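Local atomic coordinates of erythrocyte membrane protein 1 (Plasmodium falciparum, PDB entry 2XU0), a protein that probably binds receptors on the host cell surface, the present piece being the N-terminal segment and first Duffy-binding-like domain of a rosetting adhesin. Residues N395-K406 / Y418-I429. The protein carries 10 engineered substitutions. Sequence-based numbering, arbitrary orientation.
Sequences NLKYSMEIQKWK and YENLDKKSYSTI. With PRO (proline), chain B.
One face of the Trp405 indole lies against the backbone of Tyr418 and Glu419 in helix 415-423: Tyr418 O stands over the ring centre, and Glu419 N sits nearer the rim, 3.6 Å above the plane. At the indole edge, in one of two conformers of Glu419, Trp405 NE1 donates to Glu419 OE2 (2.7 Å) from above the carboxylate plane. Asp422 reaches the benzo end obliquely, its OD2 3.3 Å from Trp405 CH2. CG of Trp405 is anti to the backbone N (chi1 171°), which carries the indole across.

Tyr426 O lies in the plane of the Tyr398 ring, at its edge, and accepts a very short hydrogen bond from Tyr398 OH (2.5 Å); Ile429 CD1 comes in obliquely on Tyr398 CD2, and Phe432 stacks on the same ring. Glu401 C lies over one face of the Tyr418 ring and Ile402 CD1 at its edge, 3.8 Å from Tyr418 CD1, while its hydroxyl lies against Glu401 CB and shares with Glu401 OE1 a water in plane at the ring edge. Glu401 OE1 also takes the salt bridge from Lys404.

Lys406 NZ forms a salt bridge with Asp422 OD1 (3.3 Å), whose anti lone pair accepts Ser427 OG. Leu396 and Met400 touch the bound proline.

Within the C-terminal part of the Duffy-binding-like domain, segment 395-406 of helix 371-407 runs at 101° to 418-423, polar bonds flanking an apolar centre of Ile402, Tyr418 and Leu421. The phenol bond satisfies a turn carbonyl, and Lys406 and Ser427 probably stabilise the charged form of Asp422.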
ATOM      1  N   ASN A 395      11.911  -0.474  -9.025  1.00 28.36           N
ATOM      2  CA  ASN A 395      12.369   0.462 -10.032  1.00 28.77           C
ATOM      3  C   ASN A 395      12.495  -0.300 -11.346  1.00 31.95           C
ATOM      4  O   ASN A 395      12.022   0.164 -12.382  1.00 31.60           O
ATOM      5  CB  ASN A 395      13.731   1.014  -9.591  1.00 34.32           C
ATOM      6  CG  ASN A 395      14.309   2.103 -10.427  1.00 58.29           C
ATOM      7  OD1 ASN A 395      14.358   2.045 -11.660  1.00 55.21           O
ATOM      8  ND2 ASN A 395      14.832   3.092  -9.752  1.00 53.45           N
ATOM      9  N   LEU A 396      13.106  -1.484 -11.295  1.00 29.28           N
ATOM     10  CA  LEU A 396      13.260  -2.358 -12.454  1.00 28.41           C
ATOM     11  C   LEU A 396      11.897  -2.900 -12.918  1.00 30.53           C
ATOM     12  O   LEU A 396      11.626  -2.918 -14.121  1.00 31.40           O
ATOM     13  CB  LEU A 396      14.218  -3.535 -12.135  1.00 28.16           C
ATOM     14  CG  LEU A 396      15.686  -3.187 -11.999  1.00 34.28           C
ATOM     15  CD1 LEU A 396      16.437  -4.291 -11.294  1.00 35.47           C
ATOM     16  CD2 LEU A 396      16.317  -2.960 -13.352  1.00 37.11           C
ATOM     17  N   LYS A 397      11.060  -3.341 -11.981  1.00 25.71           N
ATOM     18  CA  LYS A 397       9.743  -3.876 -12.308  1.00 25.97           C
ATOM     19  C   LYS A 397       8.898  -2.835 -13.027  1.00 30.65           C
ATOM     20  O   LYS A 397       8.138  -3.205 -13.912  1.00 32.73           O
ATOM     21  CB  LYS A 397       9.007  -4.395 -11.046  1.00 28.73           C
ATOM     22  CG  LYS A 397       7.715  -5.218 -11.362  1.00 31.74           C
ATOM     23  CD  LYS A 397       8.061  -6.469 -12.131  1.00 38.56           C
ATOM     24  CE  LYS A 397       6.957  -7.471 -12.276  1.00 58.44           C
ATOM     25  NZ  LYS A 397       7.455  -8.661 -13.015  1.00 61.99           N
ATOM     26  N   TYR A 398       8.998  -1.551 -12.617  1.00 27.08           N
ATOM     27  CA  TYR A 398       8.284  -0.436 -13.223  1.00 27.79           C
ATOM     28  C   TYR A 398       8.670  -0.323 -14.698  1.00 34.28           C
ATOM     29  O   TYR A 398       7.795  -0.300 -15.569  1.00 32.35           O
ATOM     30  CB  TYR A 398       8.534   0.898 -12.477  1.00 27.73           C
ATOM     31  CG  TYR A 398       7.717   2.032 -13.056  1.00 29.43           C
ATOM     32  CD1 TYR A 398       6.381   2.199 -12.706  1.00 31.29           C
ATOM     33  CD2 TYR A 398       8.219   2.826 -14.090  1.00 29.52           C
ATOM     34  CE1 TYR A 398       5.590   3.183 -13.304  1.00 33.41           C
ATOM     35  CE2 TYR A 398       7.447   3.840 -14.667  1.00 29.74           C
ATOM     36  CZ  TYR A 398       6.127   4.002 -14.284  1.00 37.11           C
ATOM     37  OH  TYR A 398       5.334   4.971 -14.860  1.00 34.57           O
ATOM     38  N   SER A 399       9.981  -0.271 -14.972  1.00 32.16           N
ATOM     39  CA  SER A 399      10.500  -0.212 -16.335  1.00 31.91           C
ATOM     40  C   SER A 399       9.951  -1.399 -17.179  1.00 33.41           C
ATOM     41  O   SER A 399       9.457  -1.192 -18.280  1.00 33.91           O
ATOM     42  CB  SER A 399      12.026  -0.223 -16.288  1.00 36.05           C
ATOM     43  OG  SER A 399      12.566  -0.224 -17.597  1.00 47.45           O
ATOM     44  N   MET A 400       9.986  -2.612 -16.621  1.00 29.29           N
ATOM     45  CA  MET A 400       9.493  -3.836 -17.236  1.00 30.53           C
ATOM     46  C   MET A 400       7.993  -3.768 -17.557  1.00 38.80           C
ATOM     47  O   MET A 400       7.616  -4.185 -18.639  1.00 38.33           O
ATOM     48  CB  MET A 400       9.790  -5.042 -16.345  1.00 33.01           C
ATOM     49  CG  MET A 400      11.273  -5.397 -16.305  1.00 37.14           C
ATOM     50  SD  MET A 400      11.671  -6.469 -14.914  1.00 40.41           S
ATOM     51  CE  MET A 400      11.011  -8.033 -15.510  1.00 37.09           C
ATOM     52  N   GLU A 401       7.145  -3.223 -16.626  1.00 36.25           N
ATOM     53  CA  GLU A 401       5.699  -3.061 -16.851  1.00 35.43           C
ATOM     54  C   GLU A 401       5.441  -2.072 -17.985  1.00 39.91           C
ATOM     55  O   GLU A 401       4.610  -2.347 -18.842  1.00 39.91           O
ATOM     56  CB  GLU A 401       4.942  -2.676 -15.548  1.00 35.71           C
ATOM     57  CG  GLU A 401       4.969  -3.767 -14.487  1.00 34.08           C
ATOM     58  CD  GLU A 401       4.356  -5.087 -14.930  1.00 51.81           C
ATOM     59  OE1 GLU A 401       3.121  -5.236 -14.818  1.00 48.09           O
ATOM     60  OE2 GLU A 401       5.104  -5.968 -15.407  1.00 49.60           O
ATOM     61  N   ILE A 402       6.177  -0.948 -18.006  1.00 37.97           N
ATOM     62  CA  ILE A 402       6.116   0.069 -19.054  1.00 40.54           C
ATOM     63  C   ILE A 402       6.535  -0.552 -20.425  1.00 49.27           C
ATOM     64  O   ILE A 402       5.847  -0.329 -21.427  1.00 50.17           O
ATOM     65  CB  ILE A 402       6.982   1.306 -18.656  1.00 44.26           C
ATOM     66  CG1 ILE A 402       6.301   2.187 -17.583  1.00 43.64           C
ATOM     67  CG2 ILE A 402       7.415   2.145 -19.881  1.00 47.28           C
ATOM     68  CD1 ILE A 402       4.954   2.912 -17.978  1.00 48.06           C
ATOM     69  N   GLN A 403       7.646  -1.336 -20.447  1.00 46.97           N
ATOM     70  CA  GLN A 403       8.184  -2.015 -21.653  1.00 47.76           C
ATOM     71  C   GLN A 403       7.228  -3.074 -22.183  1.00 52.92           C
ATOM     72  O   GLN A 403       7.096  -3.232 -23.404  1.00 52.45           O
ATOM     73  CB  GLN A 403       9.573  -2.651 -21.402  1.00 48.85           C
ATOM     74  CG  GLN A 403      10.728  -1.651 -21.229  1.00 61.87           C
ATOM     75  CD  GLN A 403      10.788  -0.597 -22.310  1.00 82.81           C
ATOM     76  OE1 GLN A 403      10.683   0.601 -22.034  1.00 79.36           O
ATOM     77  NE2 GLN A 403      10.913  -1.016 -23.564  1.00 73.46           N
ATOM     78  N   LYS A 404       6.568  -3.801 -21.263  1.00 49.57           N
ATOM     79  CA  LYS A 404       5.568  -4.803 -21.595  1.00 51.08           C
ATOM     80  C   LYS A 404       4.435  -4.092 -22.370  1.00 60.91           C
ATOM     81  O   LYS A 404       4.005  -4.606 -23.395  1.00 61.56           O
ATOM     82  CB  LYS A 404       5.052  -5.467 -20.310  1.00 53.15           C
ATOM     83  CG  LYS A 404       3.838  -6.364 -20.493  1.00 70.92           C
ATOM     84  CD  LYS A 404       3.271  -6.837 -19.166  1.00 83.74           C
ATOM     85  CE  LYS A 404       2.513  -5.755 -18.431  1.00 99.27           C
ATOM     86  NZ  LYS A 404       1.797  -6.321 -17.271  1.00104.93           N
ATOM     87  N   TRP A 405       4.029  -2.876 -21.933  1.00 60.66           N
ATOM     88  CA  TRP A 405       2.984  -2.095 -22.591  1.00 62.63           C
ATOM     89  C   TRP A 405       3.364  -1.693 -24.016  1.00 67.45           C
ATOM     90  O   TRP A 405       2.537  -1.820 -24.921  1.00 67.15           O
ATOM     91  CB  TRP A 405       2.587  -0.853 -21.761  1.00 62.50           C
ATOM     92  CG  TRP A 405       1.680   0.067 -22.520  1.00 64.40           C
ATOM     93  CD1 TRP A 405       0.360  -0.139 -22.805  1.00 67.42           C
ATOM     94  CD2 TRP A 405       2.069   1.244 -23.241  1.00 64.65           C
ATOM     95  NE1 TRP A 405      -0.103   0.853 -23.638  1.00 67.23           N
ATOM     96  CE2 TRP A 405       0.929   1.706 -23.935  1.00 68.90           C
ATOM     97  CE3 TRP A 405       3.280   1.939 -23.388  1.00 66.31           C
ATOM     98  CZ2 TRP A 405       0.957   2.850 -24.742  1.00 68.64           C
ATOM     99  CZ3 TRP A 405       3.310   3.067 -24.192  1.00 68.14           C
ATOM    100  CH2 TRP A 405       2.158   3.513 -24.859  1.00 68.87           C
ATOM    101  N   LYS A 406       4.595  -1.172 -24.193  1.00 64.66           N
ATOM    102  CA  LYS A 406       5.130  -0.714 -25.475  1.00 65.27           C
ATOM    103  C   LYS A 406       5.200  -1.844 -26.499  1.00 71.20           C
ATOM    104  O   LYS A 406       4.787  -1.655 -27.647  1.00 70.39           O
ATOM    105  CB  LYS A 406       6.522  -0.087 -25.280  1.00 67.17           C
ATOM    106  CG  LYS A 406       6.493   1.417 -25.067  1.00 80.11           C
ATOM    107  CD  LYS A 406       7.715   1.911 -24.297  1.00 89.03           C
ATOM    108  CE  LYS A 406       7.897   3.412 -24.383  1.00101.57           C
ATOM    109  NZ  LYS A 406       6.830   4.168 -23.666  1.00110.51           N
ATOM    110  N   TYR A 418      -1.671   1.656 -18.416  1.00 35.96           N
ATOM    111  CA  TYR A 418      -0.306   1.990 -18.830  1.00 36.90           C
ATOM    112  C   TYR A 418      -0.332   2.913 -20.072  1.00 44.21           C
ATOM    113  O   TYR A 418       0.526   3.786 -20.165  1.00 43.80           O
ATOM    114  CB  TYR A 418       0.588   0.743 -18.967  1.00 37.08           C
ATOM    115  CG  TYR A 418       1.024   0.183 -17.627  1.00 38.99           C
ATOM    116  CD1 TYR A 418       2.056   0.775 -16.901  1.00 40.82           C
ATOM    117  CD2 TYR A 418       0.427  -0.958 -17.097  1.00 39.56           C
ATOM    118  CE1 TYR A 418       2.447   0.271 -15.654  1.00 41.62           C
ATOM    119  CE2 TYR A 418       0.830  -1.485 -15.868  1.00 39.57           C
ATOM    120  CZ  TYR A 418       1.832  -0.861 -15.145  1.00 42.66           C
ATOM    121  OH  TYR A 418       2.207  -1.361 -13.918  1.00 39.75           O
ATOM    122  N   GLU A 419      -1.392   2.817 -20.934  1.00 42.79           N
ATOM    123  CA  GLU A 419      -1.591   3.717 -22.093  1.00 43.78           C
ATOM    124  C   GLU A 419      -1.739   5.158 -21.539  1.00 47.21           C
ATOM    125  O   GLU A 419      -1.065   6.065 -22.010  1.00 47.24           O
ATOM    126  CB  GLU A 419      -2.864   3.318 -22.890  1.00 45.21           C
ATOM    127  CG  GLU A 419      -2.616   2.920 -24.337  0.50 54.50           C
ATOM    128  CD  GLU A 419      -3.148   1.558 -24.747  0.50 65.72           C
ATOM    129  OE1 GLU A 419      -4.382   1.345 -24.672  0.50 60.73           O
ATOM    130  OE2 GLU A 419      -2.337   0.716 -25.195  0.50 47.53           O
ATOM    131  N   ASN A 420      -2.570   5.338 -20.491  1.00 43.29           N
ATOM    132  CA  ASN A 420      -2.791   6.628 -19.836  1.00 42.52           C
ATOM    133  C   ASN A 420      -1.568   7.203 -19.137  1.00 46.09           C
ATOM    134  O   ASN A 420      -1.412   8.414 -19.151  1.00 45.49           O
ATOM    135  CB  ASN A 420      -3.970   6.572 -18.883  1.00 45.07           C
ATOM    136  CG  ASN A 420      -5.270   6.835 -19.579  1.00 65.53           C
ATOM    137  OD1 ASN A 420      -5.684   7.989 -19.740  1.00 63.43           O
ATOM    138  ND2 ASN A 420      -5.916   5.772 -20.051  1.00 51.60           N
ATOM    139  N   LEU A 421      -0.726   6.362 -18.495  1.00 44.15           N
ATOM    140  CA  LEU A 421       0.512   6.803 -17.828  1.00 43.72           C
ATOM    141  C   LEU A 421       1.464   7.389 -18.857  1.00 49.82           C
ATOM    142  O   LEU A 421       2.131   8.388 -18.587  1.00 49.41           O
ATOM    143  CB  LEU A 421       1.235   5.626 -17.134  1.00 42.79           C
ATOM    144  CG  LEU A 421       0.777   5.219 -15.759  1.00 46.18           C
ATOM    145  CD1 LEU A 421       1.481   3.960 -15.342  1.00 45.50           C
ATOM    146  CD2 LEU A 421       1.027   6.333 -14.730  1.00 46.93           C
ATOM    147  N   ASP A 422       1.547   6.726 -20.011  1.00 50.00           N
ATOM    148  CA  ASP A 422       2.363   7.115 -21.159  1.00 52.59           C
ATOM    149  C   ASP A 422       1.916   8.450 -21.735  1.00 58.27           C
ATOM    150  O   ASP A 422       2.775   9.289 -21.991  1.00 58.71           O
ATOM    151  CB  ASP A 422       2.327   6.033 -22.242  1.00 55.69           C
ATOM    152  CG  ASP A 422       3.056   6.425 -23.509  1.00 74.10           C
ATOM    153  OD1 ASP A 422       4.302   6.342 -23.528  1.00 76.02           O
ATOM    154  OD2 ASP A 422       2.376   6.778 -24.498  1.00 82.65           O
ATOM    155  N   LYS A 423       0.585   8.652 -21.926  1.00 54.96           N
ATOM    156  CA  LYS A 423      -0.017   9.891 -22.433  1.00 55.33           C
ATOM    157  C   LYS A 423       0.414  11.075 -21.579  1.00 61.47           C
ATOM    158  O   LYS A 423       0.703  12.145 -22.115  1.00 61.33           O
ATOM    159  CB  LYS A 423      -1.553   9.789 -22.495  1.00 57.73           C
ATOM    160  CG  LYS A 423      -2.057   9.231 -23.823  1.00 74.66           C
ATOM    161  CD  LYS A 423      -3.562   8.993 -23.810  1.00 85.19           C
ATOM    162  CE  LYS A 423      -3.989   8.035 -24.894  1.00 90.05           C
ATOM    163  NZ  LYS A 423      -5.337   7.475 -24.620  1.00 97.77           N
ATOM    164  N   LYS A 424       0.514  10.857 -20.251  1.00 58.59           N
ATOM    165  CA  LYS A 424       1.017  11.830 -19.287  1.00 58.17           C
ATOM    166  C   LYS A 424       2.564  11.674 -19.263  1.00 63.63           C
ATOM    167  O   LYS A 424       3.103  10.965 -20.111  1.00 63.67           O
ATOM    168  CB  LYS A 424       0.325  11.630 -17.934  1.00 59.61           C
ATOM    169  CG  LYS A 424      -1.193  11.682 -18.077  1.00 67.02           C
ATOM    170  CD  LYS A 424      -1.955  11.407 -16.787  1.00 76.32           C
ATOM    171  CE  LYS A 424      -3.444  11.649 -16.949  1.00 87.84           C
ATOM    172  NZ  LYS A 424      -4.088  10.667 -17.870  1.00 95.68           N
ATOM    173  N   SER A 425       3.297  12.347 -18.388  1.00 61.49           N
ATOM    174  CA  SER A 425       4.770  12.206 -18.475  1.00 62.00           C
ATOM    175  C   SER A 425       5.420  10.844 -18.040  1.00 62.34           C
ATOM    176  O   SER A 425       6.577  10.566 -18.390  1.00 62.08           O
ATOM    177  CB  SER A 425       5.460  13.381 -17.780  1.00 68.37           C
ATOM    178  OG  SER A 425       5.014  13.584 -16.447  1.00 78.64           O
ATOM    179  N   TYR A 426       4.633   9.975 -17.391  1.00 54.53           N
ATOM    180  CA  TYR A 426       5.035   8.770 -16.667  1.00 51.74           C
ATOM    181  C   TYR A 426       5.629   7.529 -17.351  1.00 59.06           C
ATOM    182  O   TYR A 426       5.964   6.582 -16.645  1.00 58.90           O
ATOM    183  CB  TYR A 426       4.038   8.470 -15.549  1.00 49.45           C
ATOM    184  CG  TYR A 426       3.490   9.757 -14.967  1.00 46.52           C
ATOM    185  CD1 TYR A 426       4.326  10.666 -14.320  1.00 47.98           C
ATOM    186  CD2 TYR A 426       2.166  10.130 -15.174  1.00 45.36           C
ATOM    187  CE1 TYR A 426       3.854  11.904 -13.889  1.00 46.15           C
ATOM    188  CE2 TYR A 426       1.673  11.347 -14.700  1.00 45.39           C
ATOM    189  CZ  TYR A 426       2.526  12.238 -14.074  1.00 49.53           C
ATOM    190  OH  TYR A 426       2.055  13.446 -13.607  1.00 53.74           O
ATOM    191  N   SER A 427       5.938   7.577 -18.656  1.00 59.06           N
ATOM    192  CA  SER A 427       6.645   6.452 -19.298  1.00 60.11           C
ATOM    193  C   SER A 427       8.107   6.422 -18.806  1.00 63.43           C
ATOM    194  O   SER A 427       8.742   5.370 -18.779  1.00 63.86           O
ATOM    195  CB  SER A 427       6.607   6.575 -20.815  1.00 65.78           C
ATOM    196  OG  SER A 427       5.524   5.827 -21.337  1.00 78.64           O
ATOM    197  N   THR A 428       8.616   7.595 -18.403  1.00 58.65           N
ATOM    198  CA  THR A 428       9.941   7.816 -17.825  1.00 57.22           C
ATOM    199  C   THR A 428       9.835   7.415 -16.352  1.00 56.38           C
ATOM    200  O   THR A 428       8.904   7.862 -15.673  1.00 56.43           O
ATOM    201  CB  THR A 428      10.308   9.315 -17.958  1.00 70.85           C
ATOM    202  OG1 THR A 428       9.954   9.806 -19.256  1.00 68.98           O
ATOM    203  CG2 THR A 428      11.773   9.590 -17.682  1.00 73.38           C
ATOM    204  N   ILE A 429      10.760   6.559 -15.855  1.00 48.77           N
ATOM    205  CA  ILE A 429      10.769   6.140 -14.448  1.00 46.48           C
ATOM    206  C   ILE A 429      10.973   7.365 -13.558  1.00 44.20           C
ATOM    207  O   ILE A 429      10.328   7.472 -12.523  1.00 42.27           O
ATOM    208  CB  ILE A 429      11.741   4.950 -14.129  1.00 49.98           C
ATOM    209  CG1 ILE A 429      11.854   4.624 -12.607  1.00 49.97           C
ATOM    210  CG2 ILE A 429      13.119   5.170 -14.713  1.00 51.17           C
ATOM    211  CD1 ILE A 429      10.589   4.090 -11.877  1.00 52.62           C
TER
HETATM  212  N   PRO B1493      15.094  -7.617 -16.678  1.00 41.47           N
HETATM  213  CA  PRO B1493      16.297  -7.552 -15.828  1.00 39.80           C
HETATM  214  C   PRO B1493      15.997  -7.982 -14.391  1.00 34.08           C
HETATM  215  O   PRO B1493      14.827  -7.805 -13.945  1.00 34.51           O
HETATM  216  CB  PRO B1493      16.713  -6.065 -15.902  1.00 41.76           C
HETATM  217  CG  PRO B1493      15.474  -5.317 -16.349  1.00 46.32           C
HETATM  218  CD  PRO B1493      14.707  -6.288 -17.206  1.00 42.94           C
HETATM  219  OXT PRO B1493      16.936  -8.446 -13.698  1.00 46.24           O
HETATM  220  O   HOH W   1       1.307  -3.771 -13.484  1.00 44.24           O